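Local atomic coordinates of beta-glucoside kinase (Listeria monocytogenes, PDB entry 4HTL), a protein that catalyses the ATP-dependent phosphorylation of cellobiose to cellobiose-6'-phosphate and may also regulate transcription of the cellobiose-PTS operon. Residues Gln42-Met47 / Arg82-Phe87; Phe126-Ile131 / His240-Gly245. One frame throughout, in Å; residues are numbered along the deposited sequence.

Contact 1: Gln42-Met47 / Arg82-Phe87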
loop_
_atom_site.group_PDB
_atom_site.type_symbol
_atom_site.label_atom_id
_atom_site.label_comp_id
_atom_site.label_asym_id
_atom_site.label_seq_id
_atom_site.Cartn_x
_atom_site.Cartn_y
_atom_site.Cartn_z
ATOM N N GLN A 42 2.800 34.634 0.889
ATOM C CA GLN A 42 1.442 35.125 0.711
ATOM C C GLN A 42 0.492 34.332 1.607
ATOM O O GLN A 42 -0.381 34.893 2.236
ATOM C CB GLN A 42 1.021 35.001 -0.750
ATOM C CG GLN A 42 -0.274 35.723 -1.082
ATOM C CD GLN A 42 -0.193 37.219 -0.817
ATOM O OE1 GLN A 42 0.860 37.833 -0.973
ATOM N NE2 GLN A 42 -1.307 37.803 -0.400
ATOM N N ILE A 43 0.692 33.009 1.685
ATOM C CA ILE A 43 -0.171 32.205 2.535
ATOM C C ILE A 43 -0.061 32.638 3.994
ATOM O O ILE A 43 -1.091 32.759 4.690
ATOM C CB ILE A 43 0.104 30.671 2.407
ATOM C CG1 ILE A 43 -0.308 30.168 1.011
ATOM C CG2 ILE A 43 -0.566 29.891 3.536
ATOM C CD1 ILE A 43 0.323 28.860 0.614
ATOM N N LEU A 44 1.165 32.894 4.464
ATOM C CA LEU A 44 1.345 33.306 5.843
ATOM C C LEU A 44 0.682 34.658 6.086
ATOM O O LEU A 44 0.106 34.913 7.172
ATOM C CB LEU A 44 2.813 33.337 6.206
ATOM C CG LEU A 44 3.529 31.978 6.181
ATOM C CD1 LEU A 44 5.016 32.211 6.330
ATOM C CD2 LEU A 44 2.988 31.084 7.287
ATOM N N ALA A 45 0.741 35.516 5.078
ATOM C CA ALA A 45 0.146 36.866 5.176
ATOM C C ALA A 45 -1.387 36.765 5.283
ATOM O O ALA A 45 -2.008 37.356 6.181
ATOM C CB ALA A 45 0.551 37.675 3.977
ATOM N N GLU A 46 -1.981 35.958 4.403
ATOM C CA GLU A 46 -3.425 35.701 4.450
ATOM C C GLU A 46 -3.843 35.109 5.796
ATOM O O GLU A 46 -4.884 35.486 6.361
ATOM C CB GLU A 46 -3.856 34.784 3.323
ATOM C CG GLU A 46 -3.639 35.263 1.906
ATOM C CD GLU A 46 -4.630 36.296 1.424
ATOM O OE1 GLU A 46 -5.676 36.530 2.108
ATOM O OE2 GLU A 46 -4.353 36.832 0.318
HETATM N N MSE A 47 -3.038 34.202 6.342
HETATM C CA MSE A 47 -3.335 33.663 7.669
HETATM C C MSE A 47 -3.367 34.733 8.753
HETATM O O MSE A 47 -4.309 34.782 9.576
HETATM C CB MSE A 47 -2.317 32.585 8.054
HETATM C CG MSE A 47 -2.500 31.330 7.277
HETATM SE SE MSE A 47 -1.110 30.039 7.604
HETATM C CE MSE A 47 -1.966 28.529 6.834
ATOM N N ARG A 82 7.645 25.938 -1.776
ATOM C CA ARG A 82 9.071 25.834 -1.403
ATOM C C ARG A 82 9.363 26.563 -0.078
ATOM O O ARG A 82 10.231 26.142 0.690
ATOM C CB ARG A 82 9.999 26.390 -2.505
ATOM C CG ARG A 82 10.023 25.625 -3.822
ATOM C CD ARG A 82 10.879 24.357 -3.756
ATOM N NE ARG A 82 10.317 23.409 -2.804
ATOM C CZ ARG A 82 9.236 22.652 -3.025
ATOM N NH1 ARG A 82 8.603 22.689 -4.201
ATOM N NH2 ARG A 82 8.777 21.849 -2.057
ATOM N N ARG A 83 8.636 27.647 0.193
ATOM C CA ARG A 83 8.821 28.401 1.437
ATOM C C ARG A 83 8.597 27.556 2.704
ATOM O O ARG A 83 9.139 27.867 3.774
ATOM C CB ARG A 83 7.921 29.670 1.451
ATOM C CG ARG A 83 7.834 30.440 2.779
ATOM C CD ARG A 83 9.117 31.171 3.178
ATOM N NE ARG A 83 8.949 31.837 4.475
ATOM C CZ ARG A 83 9.163 31.284 5.673
ATOM N NH1 ARG A 83 9.572 30.022 5.792
ATOM N NH2 ARG A 83 8.968 32.001 6.776
ATOM N N PHE A 84 7.802 26.497 2.585
ATOM C CA PHE A 84 7.480 25.664 3.719
ATOM C C PHE A 84 8.404 24.427 3.831
ATOM O O PHE A 84 8.241 23.633 4.752
ATOM C CB PHE A 84 6.003 25.225 3.660
ATOM C CG PHE A 84 4.989 26.331 3.877
ATOM C CD1 PHE A 84 5.359 27.628 4.231
ATOM C CD2 PHE A 84 3.635 26.068 3.721
ATOM C CE1 PHE A 84 4.414 28.626 4.421
ATOM C CE2 PHE A 84 2.685 27.059 3.931
ATOM C CZ PHE A 84 3.078 28.343 4.279
ATOM N N ASP A 85 9.368 24.251 2.927
ATOM C CA ASP A 85 10.373 23.169 3.108
ATOM C C ASP A 85 11.159 23.369 4.410
ATOM O O ASP A 85 11.719 24.447 4.656
ATOM C CB ASP A 85 11.399 23.151 1.974
ATOM C CG ASP A 85 10.825 22.745 0.641
ATOM O OD1 ASP A 85 9.775 22.053 0.571
ATOM O OD2 ASP A 85 11.467 23.109 -0.368
ATOM N N ASN A 86 11.236 22.322 5.219
ATOM C CA ASN A 86 11.935 22.388 6.499
ATOM C C ASN A 86 11.468 23.593 7.327
ATOM O O ASN A 86 12.295 24.314 7.894
ATOM C CB ASN A 86 13.470 22.432 6.284
ATOM C CG ASN A 86 14.225 22.286 7.575
ATOM O OD1 ASN A 86 13.786 21.574 8.476
ATOM N ND2 ASN A 86 15.341 22.991 7.696
ATOM N N PHE A 87 10.143 23.789 7.398
ATOM C CA PHE A 87 9.543 24.917 8.114
ATOM C C PHE A 87 8.577 24.410 9.162
ATOM O O PHE A 87 7.642 23.676 8.829
ATOM C CB PHE A 87 8.776 25.789 7.116
ATOM C CG PHE A 87 8.079 26.961 7.725
ATOM C CD1 PHE A 87 8.751 27.830 8.596
ATOM C CD2 PHE A 87 6.760 27.244 7.388
ATOM C CE1 PHE A 87 8.100 28.930 9.146
ATOM C CE2 PHE A 87 6.119 28.354 7.926
ATOM C CZ PHE A 87 6.783 29.188 8.809
#

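Contact 2: Phe126-Ile131 / His240-Gly245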
loop_
_atom_site.group_PDB
_atom_site.type_symbol
_atom_site.label_atom_id
_atom_site.label_comp_id
_atom_site.label_asym_id
_atom_site.label_seq_id
_atom_site.Cartn_x
_atom_site.Cartn_y
_atom_site.Cartn_z
ATOM N N PHE A 126 -10.026 1.773 4.745
ATOM C CA PHE A 126 -10.470 2.408 3.510
ATOM C C PHE A 126 -9.401 3.345 2.995
ATOM O O PHE A 126 -8.489 3.720 3.725
ATOM C CB PHE A 126 -11.793 3.145 3.684
ATOM C CG PHE A 126 -11.746 4.419 4.494
ATOM C CD1 PHE A 126 -11.865 4.389 5.902
ATOM C CD2 PHE A 126 -11.666 5.639 3.884
ATOM C CE1 PHE A 126 -11.905 5.538 6.616
ATOM C CE2 PHE A 126 -11.682 6.799 4.598
ATOM C CZ PHE A 126 -11.837 6.752 5.988
ATOM N N LEU A 127 -9.482 3.626 1.704
ATOM C CA LEU A 127 -8.599 4.553 1.062
ATOM C C LEU A 127 -9.396 5.715 0.453
ATOM O O LEU A 127 -10.549 5.580 0.089
ATOM C CB LEU A 127 -7.804 3.890 -0.045
ATOM C CG LEU A 127 -7.117 2.549 0.261
ATOM C CD1 LEU A 127 -6.479 1.942 -0.996
ATOM C CD2 LEU A 127 -6.048 2.786 1.363
ATOM N N CYS A 128 -8.711 6.836 0.330
ATOM C CA CYS A 128 -9.185 7.966 -0.469
ATOM C C CYS A 128 -8.218 8.227 -1.644
ATOM O O CYS A 128 -6.999 8.420 -1.473
ATOM C CB CYS A 128 -9.283 9.169 0.358
ATOM S SG CYS A 128 -10.559 9.090 1.639
ATOM N N LEU A 129 -8.792 8.298 -2.820
ATOM C CA LEU A 129 -8.043 8.535 -4.063
ATOM C C LEU A 129 -8.632 9.824 -4.675
ATOM O O LEU A 129 -9.832 9.923 -4.900
ATOM C CB LEU A 129 -8.216 7.354 -4.980
ATOM C CG LEU A 129 -7.727 7.511 -6.437
ATOM C CD1 LEU A 129 -6.211 7.740 -6.509
ATOM C CD2 LEU A 129 -8.189 6.325 -7.285
ATOM N N THR A 130 -7.770 10.808 -4.916
ATOM C CA THR A 130 -8.178 12.121 -5.471
ATOM C C THR A 130 -7.548 12.270 -6.833
ATOM O O THR A 130 -6.344 12.184 -6.940
ATOM C CB THR A 130 -7.767 13.235 -4.516
ATOM O OG1 THR A 130 -8.345 12.956 -3.198
ATOM C CG2 THR A 130 -8.345 14.584 -4.988
ATOM N N ILE A 131 -8.355 12.527 -7.863
ATOM C CA ILE A 131 -7.895 12.623 -9.249
ATOM C C ILE A 131 -8.337 13.985 -9.835
ATOM O O ILE A 131 -9.513 14.249 -10.013
ATOM C CB ILE A 131 -8.476 11.516 -10.114
ATOM C CG1 ILE A 131 -8.200 10.143 -9.534
ATOM C CG2 ILE A 131 -7.965 11.595 -11.565
ATOM C CD1 ILE A 131 -9.004 9.017 -10.187
ATOM N N HIS A 240 -13.514 -0.123 1.121
ATOM C CA HIS A 240 -14.040 1.020 0.354
ATOM C C HIS A 240 -12.884 1.855 -0.155
ATOM O O HIS A 240 -11.891 2.054 0.558
ATOM C CB HIS A 240 -14.905 1.950 1.209
ATOM C CG HIS A 240 -16.178 1.340 1.687
ATOM N ND1 HIS A 240 -16.204 0.316 2.579
ATOM C CD2 HIS A 240 -17.493 1.644 1.396
ATOM C CE1 HIS A 240 -17.475 -0.009 2.835
ATOM N NE2 HIS A 240 -18.270 0.795 2.099
ATOM N N ILE A 241 -13.002 2.332 -1.384
ATOM C CA ILE A 241 -12.137 3.388 -1.901
ATOM C C ILE A 241 -13.026 4.531 -2.328
ATOM O O ILE A 241 -13.875 4.386 -3.219
ATOM C CB ILE A 241 -11.259 2.927 -3.085
ATOM C CG1 ILE A 241 -10.386 1.707 -2.657
ATOM C CG2 ILE A 241 -10.373 4.077 -3.626
ATOM C CD1 ILE A 241 -9.559 1.117 -3.781
ATOM N N PHE A 242 -12.813 5.661 -1.685
ATOM C CA PHE A 242 -13.575 6.871 -1.977
ATOM C C PHE A 242 -12.813 7.730 -2.957
ATOM O O PHE A 242 -11.653 8.115 -2.700
ATOM C CB PHE A 242 -13.890 7.646 -0.703
ATOM C CG PHE A 242 -14.681 6.841 0.316
ATOM C CD1 PHE A 242 -15.927 6.358 0.006
ATOM C CD2 PHE A 242 -14.135 6.492 1.551
ATOM C CE1 PHE A 242 -16.640 5.579 0.887
ATOM C CE2 PHE A 242 -14.859 5.744 2.445
ATOM C CZ PHE A 242 -16.090 5.275 2.119
ATOM N N ILE A 243 -13.466 8.066 -4.070
ATOM C CA ILE A 243 -12.780 8.779 -5.129
ATOM C C ILE A 243 -13.349 10.179 -5.262
ATOM O O ILE A 243 -14.569 10.359 -5.271
ATOM C CB ILE A 243 -12.867 8.054 -6.490
ATOM C CG1 ILE A 243 -12.461 6.549 -6.376
ATOM C CG2 ILE A 243 -11.959 8.820 -7.503
ATOM C CD1 ILE A 243 -12.593 5.697 -7.658
ATOM N N GLY A 244 -12.440 11.168 -5.254
ATOM C CA GLY A 244 -12.800 12.556 -5.313
ATOM C C GLY A 244 -11.893 13.336 -6.248
ATOM O O GLY A 244 -11.110 12.763 -7.001
ATOM N N GLY A 245 -12.033 14.661 -6.214
ATOM C CA GLY A 245 -11.243 15.556 -7.035
ATOM C C GLY A 245 -11.996 16.016 -8.278
ATOM O O GLY A 245 -13.191 15.756 -8.446
#

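Contact 1: Gln42-Met47 / Arg82-Phe87
Leu44 of helix 40-52 meets Phe84, Arg83 and Phe87 of the loop 82-87. Its CB leaves the helix toward that loop. CG stands anti to the carbonyl carbon (chi1 -65°) and comes to 3.9 Å from Phe84 CE1, at the edge of the ring. From there the two methyls part. CD1 lies over one face of the Arg83 guanidinium, 4.0 Å from NH2. CD2 also touches Phe84 CE1, at 4.0 Å, and reaches the edge of the Phe87 ring, with CE2 4.2 Å away. Ile43 adds a second contact to the Phe84 edge, with CG2 4.0 Å from CZ.

Arg83 crosses Leu44 at about a right angle. Its NH1 sits 3.6 Å above the Phe87 ring plane, offset toward the rim. Its NE forms a salt bridge with Asp41, so the charge is tied back to the start of the helix. No hydrogen bond joins the two segments.

Ile43 and Phe84 also touch Ile11 of strand 6-11, a residue of the probable ATP site. The loop itself ends in a G1 beta bulge, where Asn86 and Phe87 both face Ile75. The whole is helix-on-loop packing beside the first sheet of an actin-like ATPase fold.

Contact 2: Phe126-Ile131 / His240-Gly245
Two neighbouring parallel strands of a five-stranded mixed sheet, 126-131 and 240-244, make this contact. Leu127 N donates to His240 O, and Leu127 O accepts from Phe242 N at 2.9 Å. The ladder goes on through Leu129, whose N binds Phe242 O and whose O accepts from Gly244 N. Ile131 N closes it on Gly244 O at 2.9 Å, with the donor tilted 27° from the carbonyl plane.

Phe126, Cys128 and Phe242 share one face of the sheet. The Phe126 ring CG takes the crowded position between backbone N and carbonyl carbon (chi1 71°). Its CD2 comes to 3.5 Å from Phe242 CD2, at the edge of the Phe242 ring; the ring planes are at 67°. On this face too, Thr130 CG2 lies 3.7 Å from Gly245 CA. Leu111 of helix 106-117 packs on Phe126 and Cys128.

Strand 126-131 is the middle strand of this sheet in the ROK kinase, a member of the actin-like ATPase clan. Leu127, Leu129, Ile241 and Ile243 point to the other face. There Ile241 CG2 lies 4.2 Å from Leu129 CB, and the Leu127 and Ile241 CD1 atoms meet at 4.2 Å. Ile131 CD1 lies 4.0 Å from Ile243 CG2. From helix 212-236, Leu232 meets Leu127, Leu229 meets Ile241 and Ile225 meets Ile131.

From the N terminus, the chain first builds strands of the first sheet, then enters helix 40-52. Contact 1 closes a loop of 34 residues that holds strands 59-64, 67-68 and 74-77. It ties helix 40-52 to the turn before strand 87-88 of the small antiparallel sheet. The chain then runs through helix 89-97, strand 101-105 and helix 106-117 into the second five-stranded sheet. Contact 2 closes a much longer excursion of 108 residues, nearly half of it helix, which returns along helix 212-236 to strand 240-244. It joins two strands within that sheet. The two closures follow in series and neither nest nor cross. The centres of contact 1 and contact 2 are about 27 Å apart.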